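Local coordinates for putative arylalkylamine N-Acetyltransferase 7 (Aedes aegypti, PDB 4FD7), which probably transfers an acetyl group from acetyl-CoA to a substrate amine, as a putative arylalkylamine N-acetyltransferase of the GNAT family, at residues A[3-6]-A[10-13]; A[137-140]-A[146-149]; A[170-175]-A[184-189]; A[192-197]-A[231-236]. One frame throughout, in Å; residues are numbered along the deposited sequence.

The four contacts follow one another along the chain, and none nests in or crosses another. Contact 1 closes a short loop of three residues in the N-terminal lead-in to strand 14-21. Contact 2 closes the turn from helix 138-142 into strand 146-155, and its His146 touches Trp3 of contact 1. Contact 3 closes the return from helix 172-179 to strand 183-188, which runs beside strand 146-155, so Ser184 meets Leu148 of contact 2. Contact 4 spans a longer excursion, bringing helix 191-200 onto strand 229-236. That strand pairs with 183-188, so contacts 3 and 4 share one sheet, and the pairing of Leu148 with Ala185 joins it to the sheet of contact 2.

Contact 1 (A[3-6]-A[10-13]); sequences WTRS and PFPS
Arg5 holds its CG trans to the backbone N (chi1 169°) and stays extended as far as NE, which carries the guanidinium straight out to Phe11. Phe11, whose CG is likewise swung opposite its own N (chi1 -175°), presents the CD2 edge of its ring. The two side chains meet at about a right angle, and so do their planes. Phe11 CD2 lies 3.4 Å above the guanidinium plane of Arg5, toward the rim, with Arg5 NH1 3.5 Å from Phe11 CD2. This is therefore a ring edge set against a guanidinium face, and the Phe11 face does not receive the cation. The carbonyl O of Pro10 comes in at the guanidinium edge, in its plane, with Arg5 NH1 3.0 Å from Pro10 O. Both segments belong to the irregular N-terminal lead-in to strand 14-21, the first strand of the GNAT sheet. A cis peptide bond joins Phe11 to Pro12 and probably helps turn the chain toward that strand. Arginine suits this place because its long chain can reach several acceptors at once: NH1 forms a salt bridge with Asp35 of strand 28-35, and NH2 donates to the backbone O of Arg85.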
loop_
_atom_site.group_PDB
_atom_site.type_symbol
_atom_site.label_atom_id
_atom_site.label_comp_id
_atom_site.label_asym_id
_atom_site.label_seq_id
_atom_site.Cartn_x
_atom_site.Cartn_y
_atom_site.Cartn_z
ATOM N N TRP A 3 -7.830 -8.595 15.018
ATOM C CA TRP A 3 -6.423 -8.391 15.331
ATOM C C TRP A 3 -6.224 -6.939 15.754
ATOM O O TRP A 3 -6.788 -6.010 15.161
ATOM C CB TRP A 3 -5.543 -8.763 14.121
ATOM C CG TRP A 3 -4.053 -8.788 14.376
ATOM C CD1 TRP A 3 -3.274 -9.891 14.578
ATOM C CD2 TRP A 3 -3.176 -7.668 14.421
ATOM N NE1 TRP A 3 -1.972 -9.522 14.760
ATOM C CE2 TRP A 3 -1.879 -8.148 14.676
ATOM C CE3 TRP A 3 -3.343 -6.289 14.283
ATOM C CZ2 TRP A 3 -0.771 -7.315 14.790
ATOM C CZ3 TRP A 3 -2.238 -5.453 14.401
ATOM C CH2 TRP A 3 -0.976 -5.970 14.648
ATOM N N THR A 4 -5.443 -6.750 16.808
ATOM C CA THR A 4 -5.142 -5.414 17.313
ATOM C C THR A 4 -3.646 -5.319 17.616
ATOM O O THR A 4 -3.025 -6.302 18.027
ATOM C CB THR A 4 -5.947 -5.112 18.596
ATOM O OG1 THR A 4 -5.658 -6.112 19.580
ATOM C CG2 THR A 4 -7.442 -5.121 18.321
ATOM N N ARG A 5 -3.061 -4.143 17.402
ATOM C CA ARG A 5 -1.668 -3.914 17.741
ATOM C C ARG A 5 -1.545 -3.680 19.237
ATOM O O ARG A 5 -2.283 -2.866 19.791
ATOM C CB ARG A 5 -1.143 -2.681 17.003
ATOM C CG ARG A 5 0.230 -2.190 17.495
ATOM C CD ARG A 5 0.738 -1.054 16.607
ATOM N NE ARG A 5 1.939 -0.431 17.162
ATOM C CZ ARG A 5 2.809 0.283 16.455
ATOM N NH1 ARG A 5 3.875 0.812 17.050
ATOM N NH2 ARG A 5 2.607 0.474 15.160
ATOM N N SER A 6 -0.620 -4.385 19.894
ATOM C CA SER A 6 -0.461 -4.235 21.343
ATOM C C SER A 6 0.039 -2.850 21.723
ATOM O O SER A 6 0.955 -2.326 21.084
ATOM C CB SER A 6 0.525 -5.265 21.883
ATOM O OG SER A 6 0.932 -4.878 23.179
ATOM N N PRO A 10 6.277 0.259 21.332
ATOM C CA PRO A 10 6.432 1.724 21.369
ATOM C C PRO A 10 5.760 2.411 20.184
ATOM O O PRO A 10 5.809 1.891 19.066
ATOM C CB PRO A 10 7.958 1.920 21.324
ATOM C CG PRO A 10 8.507 0.623 21.900
ATOM C CD PRO A 10 7.575 -0.440 21.384
ATOM N N PHE A 11 5.126 3.553 20.441
ATOM C CA PHE A 11 4.416 4.272 19.401
ATOM C C PHE A 11 4.498 5.770 19.640
ATOM O O PHE A 11 4.211 6.239 20.746
ATOM C CB PHE A 11 2.952 3.824 19.331
ATOM C CG PHE A 11 2.184 4.450 18.195
ATOM C CD1 PHE A 11 1.439 5.600 18.397
ATOM C CD2 PHE A 11 2.216 3.886 16.922
ATOM C CE1 PHE A 11 0.730 6.187 17.346
ATOM C CE2 PHE A 11 1.510 4.458 15.867
ATOM C CZ PHE A 11 0.778 5.617 16.080
ATOM N N PRO A 12 4.885 6.533 18.607
ATOM C CA PRO A 12 5.368 6.045 17.304
ATOM C C PRO A 12 6.801 5.520 17.340
ATOM O O PRO A 12 7.659 6.136 17.972
ATOM C CB PRO A 12 5.296 7.286 16.413
ATOM C CG PRO A 12 5.330 8.449 17.375
ATOM C CD PRO A 12 4.608 7.979 18.595
ATOM N N SER A 13 7.042 4.397 16.666
ATOM C CA SER A 13 8.370 3.818 16.577
ATOM C C SER A 13 9.002 4.122 15.236
ATOM O O SER A 13 8.310 4.210 14.215
ATOM C CB SER A 13 8.303 2.306 16.749
ATOM O OG SER A 13 7.878 1.987 18.061
#

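Contact 2 (A[137-140]-A[146-149]); sequences NIFD and HYLN
Tyr147 meets Ile138 and Phe139 along one side of its ring, through CD2 and CE2, and here the packing is close. The methyl CG2 of Ile138 comes to 3.4 Å from Tyr147 CD2, while Phe139 CZ lies 3.5 Å from Tyr147 CE2. Tyr147 CE2 sits over a face of the Phe139 ring, but the two rings are neither stacked nor perpendicular: their centroids are 5.2 Å apart and the planes are inclined at 41°. A chi1 of 67° tucks CG in over the Tyr147 backbone and directs the ring at the helix. Branched Ile138 and flat Phe139 both fit against this ring, and apolar packing joins the segments without a hydrogen bond. Toward partly exposed His146 the fit slackens: the Phe139 edge comes no nearer than 4.0 Å, from CE1 to His146 N, and the CB of His146 points away from the helix, its ND1 hydrogen-bonded to Ser108. Tyrosine suits the buried position because its ring packs on apolar side chains while its OH is hydrogen-bonded to Tyr232 OH. Helix 138-142 thus lies against the start of strand 146-155, which is flanked by strands 98-108 and 183-188; Leu183 and Ala185 of the latter also touch Ile138.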
loop_
_atom_site.group_PDB
_atom_site.type_symbol
_atom_site.label_atom_id
_atom_site.label_comp_id
_atom_site.label_asym_id
_atom_site.label_seq_id
_atom_site.Cartn_x
_atom_site.Cartn_y
_atom_site.Cartn_z
ATOM N N ASN A 137 -4.867 -16.667 -2.276
ATOM C CA ASN A 137 -5.119 -17.755 -1.334
ATOM C C ASN A 137 -4.094 -17.780 -0.182
ATOM O O ASN A 137 -3.645 -18.843 0.261
ATOM C CB ASN A 137 -5.114 -19.073 -2.114
ATOM C CG ASN A 137 -5.654 -20.248 -1.324
ATOM O OD1 ASN A 137 -6.393 -20.093 -0.339
ATOM N ND2 ASN A 137 -5.297 -21.450 -1.771
ATOM N N ILE A 138 -3.762 -16.591 0.317
ATOM C CA ILE A 138 -2.676 -16.401 1.287
ATOM C C ILE A 138 -2.806 -17.230 2.584
ATOM O O ILE A 138 -1.828 -17.860 3.032
ATOM C CB ILE A 138 -2.509 -14.895 1.616
ATOM C CG1 ILE A 138 -2.150 -14.106 0.347
ATOM C CG2 ILE A 138 -1.440 -14.691 2.672
ATOM C CD1 ILE A 138 -0.765 -14.475 -0.241
ATOM N N PHE A 139 -4.001 -17.265 3.163
ATOM C CA PHE A 139 -4.178 -17.892 4.479
ATOM C C PHE A 139 -3.936 -19.381 4.427
ATOM O O PHE A 139 -3.204 -19.918 5.244
ATOM C CB PHE A 139 -5.576 -17.635 5.049
ATOM C CG PHE A 139 -5.895 -16.181 5.216
ATOM C CD1 PHE A 139 -5.324 -15.443 6.247
ATOM C CD2 PHE A 139 -6.753 -15.546 4.330
ATOM C CE1 PHE A 139 -5.621 -14.093 6.400
ATOM C CE2 PHE A 139 -7.050 -14.192 4.482
ATOM C CZ PHE A 139 -6.473 -13.472 5.514
ATOM N N ASP A 140 -4.534 -20.051 3.446
ATOM C CA ASP A 140 -4.328 -21.490 3.305
ATOM C C ASP A 140 -2.934 -21.845 2.793
ATOM O O ASP A 140 -2.357 -22.838 3.211
ATOM C CB ASP A 140 -5.393 -22.105 2.402
ATOM C CG ASP A 140 -6.754 -22.176 3.070
ATOM O OD1 ASP A 140 -6.812 -22.184 4.315
ATOM O OD2 ASP A 140 -7.769 -22.244 2.344
ATOM N N HIS A 146 -3.514 -14.367 9.798
ATOM C CA HIS A 146 -3.372 -12.930 9.593
ATOM C C HIS A 146 -2.204 -12.591 8.677
ATOM O O HIS A 146 -1.225 -13.338 8.607
ATOM C CB HIS A 146 -3.166 -12.208 10.926
ATOM C CG HIS A 146 -4.112 -12.633 12.004
ATOM N ND1 HIS A 146 -5.429 -12.236 12.033
ATOM C CD2 HIS A 146 -3.924 -13.411 13.097
ATOM C CE1 HIS A 146 -6.020 -12.759 13.096
ATOM N NE2 HIS A 146 -5.129 -13.473 13.757
ATOM N N TYR A 147 -2.308 -11.454 7.988
ATOM C CA TYR A 147 -1.149 -10.870 7.302
ATOM C C TYR A 147 -1.252 -9.355 7.129
ATOM O O TYR A 147 -2.332 -8.804 7.033
ATOM C CB TYR A 147 -0.876 -11.537 5.954
ATOM C CG TYR A 147 -1.916 -11.325 4.864
ATOM C CD1 TYR A 147 -1.905 -10.184 4.058
ATOM C CD2 TYR A 147 -2.876 -12.289 4.609
ATOM C CE1 TYR A 147 -2.841 -10.016 3.038
ATOM C CE2 TYR A 147 -3.800 -12.134 3.601
ATOM C CZ TYR A 147 -3.781 -11.002 2.818
ATOM O OH TYR A 147 -4.716 -10.855 1.816
ATOM N N LEU A 148 -0.109 -8.688 7.069
ATOM C CA LEU A 148 -0.078 -7.242 6.894
ATOM C C LEU A 148 -0.381 -6.888 5.439
ATOM O O LEU A 148 0.357 -7.271 4.545
ATOM C CB LEU A 148 1.299 -6.688 7.263
ATOM C CG LEU A 148 1.403 -5.164 7.214
ATOM C CD1 LEU A 148 0.430 -4.528 8.194
ATOM C CD2 LEU A 148 2.838 -4.728 7.509
ATOM N N ASN A 149 -1.471 -6.159 5.227
ATOM C CA ASN A 149 -1.929 -5.761 3.904
ATOM C C ASN A 149 -1.858 -4.250 3.781
ATOM O O ASN A 149 -1.575 -3.540 4.765
ATOM C CB ASN A 149 -3.366 -6.227 3.711
ATOM C CG ASN A 149 -3.813 -6.228 2.250
ATOM O OD1 ASN A 149 -3.045 -5.937 1.328
ATOM N ND2 ASN A 149 -5.072 -6.567 2.042
#

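Contact 3 (A[170-175]-A[184-189]); sequences RARIPL and SATCFT
Arg172 NH1 is shared between two hydroxyls on one strand, Ser184 OG and Thr186 OG1. The contact belongs to the beta-alpha-beta crossover of the GNAT fold, in which helices 164-170 and 172-179 link strand 146-155 to the parallel strand 183-188. NH1 donates to Ser184 OG at 3.0 Å with an N-H...O angle of 141°, and to Thr186 OG1 at 3.0 Å with a straighter 151°. Both oxygens lie somewhat tilted from the guanidinium plane. Ser184 and Thr186 are separated by one residue, so both turn their side chains to the same side of the strand, toward the helix, which explains how a single nitrogen can reach both. Arg172 gets there with CG opposite the carbonyl carbon (chi1 -77°) and the chain extended to NE, and its CD passes 3.4 Å from Ser184 OG.

The next shell fixes these groups. Arg172 NH2 is bonded to Asn102 OD1, which limits rotation of the guanidinium. Ser184 OG is hydrogen-bonded to the backbone O of Leu148 on strand 146-155. Small hydroxyl residues suit a buried site where an oxygen can bond a carbonyl while still accepting from a cation. Thr186 OG1 donates to Ala185 O at 2.7 Å, from above the carbonyl plane. Its other branch is apolar: Thr186 CG2 sits over the centre of the Phe188 ring, 3.7 Å above the plane.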
loop_
_atom_site.group_PDB
_atom_site.type_symbol
_atom_site.label_atom_id
_atom_site.label_comp_id
_atom_site.label_asym_id
_atom_site.label_seq_id
_atom_site.Cartn_x
_atom_site.Cartn_y
_atom_site.Cartn_z
ATOM N N ARG A 170 10.398 -2.074 2.893
ATOM C CA ARG A 170 11.347 -2.861 3.654
ATOM C C ARG A 170 11.053 -2.703 5.135
ATOM O O ARG A 170 11.252 -3.638 5.925
ATOM C CB ARG A 170 12.811 -2.483 3.331
ATOM C CG ARG A 170 13.783 -3.580 3.756
ATOM C CD ARG A 170 15.235 -3.095 3.726
ATOM N NE ARG A 170 15.564 -2.530 2.422
ATOM C CZ ARG A 170 15.935 -3.254 1.368
ATOM N NH1 ARG A 170 16.026 -4.576 1.465
ATOM N NH2 ARG A 170 16.216 -2.657 0.217
ATOM N N ALA A 171 10.553 -1.529 5.509
ATOM C CA ALA A 171 10.136 -1.288 6.903
ATOM C C ALA A 171 9.052 -2.232 7.461
ATOM O O ALA A 171 8.804 -2.245 8.668
ATOM C CB ALA A 171 9.710 0.163 7.091
ATOM N N ARG A 172 8.407 -3.005 6.600
ATOM C CA ARG A 172 7.369 -3.927 7.051
ATOM C C ARG A 172 7.981 -5.059 7.864
ATOM O O ARG A 172 7.329 -5.665 8.732
ATOM C CB ARG A 172 6.605 -4.485 5.852
ATOM C CG ARG A 172 5.603 -3.496 5.265
ATOM C CD ARG A 172 4.809 -4.153 4.146
ATOM N NE ARG A 172 4.112 -3.153 3.336
ATOM C CZ ARG A 172 3.255 -3.454 2.366
ATOM N NH1 ARG A 172 2.966 -4.726 2.094
ATOM N NH2 ARG A 172 2.677 -2.481 1.681
ATOM N N ILE A 173 9.251 -5.326 7.586
ATOM C CA ILE A 173 9.950 -6.432 8.220
ATOM C C ILE A 173 10.079 -6.222 9.738
ATOM O O ILE A 173 9.609 -7.067 10.512
ATOM C CB ILE A 173 11.312 -6.732 7.532
ATOM C CG1 ILE A 173 11.089 -7.236 6.104
ATOM C CG2 ILE A 173 12.082 -7.740 8.323
ATOM C CD1 ILE A 173 12.358 -7.353 5.294
ATOM N N PRO A 174 10.701 -5.108 10.184
ATOM C CA PRO A 174 10.717 -4.954 11.646
ATOM C C PRO A 174 9.330 -4.692 12.245
ATOM O O PRO A 174 9.078 -5.141 13.362
ATOM C CB PRO A 174 11.656 -3.754 11.878
ATOM C CG PRO A 174 11.707 -3.039 10.573
ATOM C CD PRO A 174 11.485 -4.056 9.502
ATOM N N LEU A 175 8.446 -4.002 11.527
ATOM C CA LEU A 175 7.095 -3.748 12.046
ATOM C C LEU A 175 6.362 -5.061 12.326
ATOM O O LEU A 175 5.753 -5.216 13.385
ATOM C CB LEU A 175 6.274 -2.888 11.074
ATOM C CG LEU A 175 4.786 -2.683 11.398
ATOM C CD1 LEU A 175 4.572 -1.990 12.754
ATOM C CD2 LEU A 175 4.080 -1.911 10.290
ATOM N N SER A 184 3.569 -10.464 5.260
ATOM C CA SER A 184 2.841 -9.372 4.611
ATOM C C SER A 184 2.514 -9.824 3.196
ATOM O O SER A 184 3.301 -10.531 2.581
ATOM C CB SER A 184 3.682 -8.092 4.568
ATOM O OG SER A 184 2.930 -7.020 3.986
ATOM N N ALA A 185 1.349 -9.448 2.686
ATOM C CA ALA A 185 1.029 -9.670 1.271
ATOM C C ALA A 185 0.235 -8.487 0.772
ATOM O O ALA A 185 -0.471 -7.842 1.526
ATOM C CB ALA A 185 0.248 -10.936 1.059
ATOM N N THR A 186 0.353 -8.201 -0.511
ATOM C CA THR A 186 -0.252 -6.986 -1.032
ATOM C C THR A 186 -0.471 -7.150 -2.522
ATOM O O THR A 186 0.232 -7.932 -3.173
ATOM C CB THR A 186 0.640 -5.754 -0.677
ATOM O OG1 THR A 186 0.445 -5.423 0.705
ATOM C CG2 THR A 186 0.317 -4.524 -1.526
ATOM N N CYS A 187 -1.486 -6.478 -3.052
ATOM C CA CYS A 187 -1.652 -6.399 -4.497
ATOM C C CYS A 187 -0.862 -5.203 -4.997
ATOM O O CYS A 187 -1.201 -4.065 -4.692
ATOM C CB CYS A 187 -3.129 -6.234 -4.880
ATOM S SG CYS A 187 -3.340 -6.069 -6.667
ATOM N N PHE A 188 0.222 -5.473 -5.722
ATOM C CA PHE A 188 1.021 -4.440 -6.361
ATOM C C PHE A 188 0.546 -4.280 -7.800
ATOM O O PHE A 188 0.523 -5.234 -8.588
ATOM C CB PHE A 188 2.501 -4.781 -6.277
ATOM C CG PHE A 188 3.009 -4.894 -4.867
ATOM C CD1 PHE A 188 3.078 -6.131 -4.220
ATOM C CD2 PHE A 188 3.410 -3.765 -4.182
ATOM C CE1 PHE A 188 3.549 -6.218 -2.918
ATOM C CE2 PHE A 188 3.881 -3.851 -2.871
ATOM C CZ PHE A 188 3.952 -5.077 -2.247
ATOM N N THR A 189 0.149 -3.054 -8.125
ATOM C CA THR A 189 -0.696 -2.827 -9.282
ATOM C C THR A 189 0.060 -2.338 -10.504
ATOM O O THR A 189 -0.433 -2.444 -11.627
ATOM C CB THR A 189 -1.772 -1.815 -8.943
ATOM O OG1 THR A 189 -1.144 -0.588 -8.546
ATOM C CG2 THR A 189 -2.648 -2.338 -7.807
#

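Contact 4 (A[192-197]-A[231-236]); sequences NSQTAA and KYMSLR
Helix 192-197 lies against strand 231-236 and runs nearly parallel to it, with axes 10.1 Å apart at closest and directions 19° apart, so Gln194 falls opposite Lys231 and Ala197 opposite Met233. Gln194 carries the largest share on the helix side. Its chain is extended beyond CG and meets the Lys231 chain at about a right angle, with the amide set against the methylenes: Gln194 OE1 is 3.6 Å from Lys231 CE, and Gln194 CD is 3.9 Å from Lys231 CG. The amide is held by bonds elsewhere, since Gln194 NE2 donates to the backbone oxygens of Phe188 and Phe229. Lysine suits this place because its aliphatic part can pack on the glutamine while NZ continues to a salt bridge with Glu204.

In the GNAT fold strand 229-236 is the last strand, inserted between 183-188 and 203-209, and helix 191-200 covers a face of this three-stranded sheet. Met233, two residues on from Lys231, packs at Ala197. The bend at its last torsion (chi3 70°) lays SD and CE alongside the helix: Met233 SD lies 4.0 Å from Ala197 CB, and Met233 CE is 4.0 Å from Gln194 O. Alanine is small enough to let the bulky thioether lie close to the helix backbone. Phe202 also touches both Ala197 and Met233, while Phe188 on the neighbouring strand packs against the same two residues.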
loop_
_atom_site.group_PDB
_atom_site.type_symbol
_atom_site.label_atom_id
_atom_site.label_comp_id
_atom_site.label_asym_id
_atom_site.label_seq_id
_atom_site.Cartn_x
_atom_site.Cartn_y
_atom_site.Cartn_z
ATOM N N ASN A 192 6.700 -0.394 -11.348
ATOM C CA ASN A 192 7.708 0.015 -10.385
ATOM C C ASN A 192 7.418 -0.426 -8.945
ATOM O O ASN A 192 8.347 -0.761 -8.211
ATOM C CB ASN A 192 7.966 1.514 -10.474
ATOM C CG ASN A 192 8.518 1.924 -11.822
ATOM O OD1 ASN A 192 8.068 2.903 -12.413
ATOM N ND2 ASN A 192 9.484 1.162 -12.325
ATOM N N SER A 193 6.145 -0.440 -8.548
ATOM C CA SER A 193 5.770 -0.940 -7.222
ATOM C C SER A 193 6.084 -2.434 -7.108
ATOM O O SER A 193 6.575 -2.909 -6.059
ATOM C CB SER A 193 4.299 -0.641 -6.900
ATOM O OG SER A 193 3.409 -1.188 -7.856
ATOM N N GLN A 194 5.831 -3.166 -8.194
ATOM C CA GLN A 194 6.223 -4.575 -8.276
ATOM C C GLN A 194 7.742 -4.751 -8.194
ATOM O O GLN A 194 8.232 -5.658 -7.518
ATOM C CB GLN A 194 5.655 -5.221 -9.547
ATOM C CG GLN A 194 4.117 -5.383 -9.508
ATOM C CD GLN A 194 3.487 -5.445 -10.887
ATOM O OE1 GLN A 194 4.184 -5.590 -11.902
ATOM N NE2 GLN A 194 2.152 -5.329 -10.933
ATOM N N THR A 195 8.478 -3.870 -8.873
ATOM C CA THR A 195 9.942 -3.865 -8.814
ATOM C C THR A 195 10.448 -3.661 -7.381
ATOM O O THR A 195 11.366 -4.353 -6.919
ATOM C CB THR A 195 10.516 -2.764 -9.743
ATOM O OG1 THR A 195 10.186 -3.075 -11.106
ATOM C CG2 THR A 195 12.035 -2.649 -9.597
ATOM N N ALA A 196 9.824 -2.714 -6.689
ATOM C CA ALA A 196 10.178 -2.357 -5.317
ATOM C C ALA A 196 9.937 -3.541 -4.393
ATOM O O ALA A 196 10.799 -3.926 -3.578
ATOM C CB ALA A 196 9.356 -1.175 -4.884
ATOM N N ALA A 197 8.762 -4.148 -4.547
ATOM C CA ALA A 197 8.414 -5.292 -3.718
ATOM C C ALA A 197 9.387 -6.437 -3.978
ATOM O O ALA A 197 9.808 -7.135 -3.053
ATOM C CB ALA A 197 6.969 -5.718 -3.974
ATOM N N LYS A 231 -0.272 -7.889 -9.718
ATOM C CA LYS A 231 0.360 -9.021 -9.038
ATOM C C LYS A 231 0.124 -9.028 -7.537
ATOM O O LYS A 231 0.450 -8.061 -6.864
ATOM C CB LYS A 231 1.869 -9.021 -9.296
ATOM C CG LYS A 231 2.272 -9.099 -10.755
ATOM C CD LYS A 231 3.770 -9.325 -10.896
ATOM C CE LYS A 231 4.227 -9.207 -12.342
ATOM N NZ LYS A 231 5.695 -9.450 -12.489
ATOM N N TYR A 232 -0.329 -10.160 -7.003
ATOM C CA TYR A 232 -0.403 -10.332 -5.560
ATOM C C TYR A 232 0.943 -10.941 -5.155
ATOM O O TYR A 232 1.358 -11.963 -5.701
ATOM C CB TYR A 232 -1.567 -11.228 -5.148
ATOM C CG TYR A 232 -2.270 -10.741 -3.901
ATOM C CD1 TYR A 232 -3.316 -9.831 -3.982
ATOM C CD2 TYR A 232 -1.877 -11.177 -2.643
ATOM C CE1 TYR A 232 -3.956 -9.379 -2.847
ATOM C CE2 TYR A 232 -2.513 -10.729 -1.501
ATOM C CZ TYR A 232 -3.552 -9.831 -1.610
ATOM O OH TYR A 232 -4.189 -9.380 -0.476
ATOM N N MET A 233 1.624 -10.298 -4.216
ATOM C CA MET A 233 2.976 -10.690 -3.806
ATOM C C MET A 233 3.073 -10.794 -2.279
ATOM O O MET A 233 2.407 -10.036 -1.539
ATOM C CB MET A 233 4.025 -9.728 -4.372
ATOM C CG MET A 233 3.921 -9.510 -5.882
ATOM S SD MET A 233 5.090 -8.243 -6.426
ATOM C CE MET A 233 6.636 -9.127 -6.208
ATOM N N SER A 234 3.891 -11.738 -1.812
ATOM C CA SER A 234 3.993 -12.014 -0.371
ATOM C C SER A 234 5.423 -12.077 0.176
ATOM O O SER A 234 6.359 -12.462 -0.517
ATOM C CB SER A 234 3.210 -13.292 -0.004
ATOM O OG SER A 234 3.642 -14.421 -0.738
ATOM N N LEU A 235 5.572 -11.711 1.443
ATOM C CA LEU A 235 6.878 -11.661 2.093
ATOM C C LEU A 235 6.797 -12.257 3.484
ATOM O O LEU A 235 6.089 -11.730 4.345
ATOM C CB LEU A 235 7.349 -10.209 2.196
ATOM C CG LEU A 235 8.678 -9.924 2.899
ATOM C CD1 LEU A 235 9.851 -10.435 2.065
ATOM C CD2 LEU A 235 8.798 -8.428 3.174
ATOM N N ARG A 236 7.522 -13.354 3.700
ATOM C CA ARG A 236 7.671 -13.906 5.043
ATOM C C ARG A 236 8.757 -13.165 5.791
ATOM O O ARG A 236 9.879 -12.999 5.299
ATOM C CB ARG A 236 8.011 -15.395 5.007
ATOM C CG ARG A 236 6.816 -16.287 4.755
ATOM C CD ARG A 236 7.125 -17.729 5.138
ATOM N NE ARG A 236 7.154 -17.964 6.583
ATOM C CZ ARG A 236 7.255 -19.176 7.114
ATOM N NH1 ARG A 236 7.340 -20.233 6.315
ATOM N NH2 ARG A 236 7.269 -19.340 8.425
#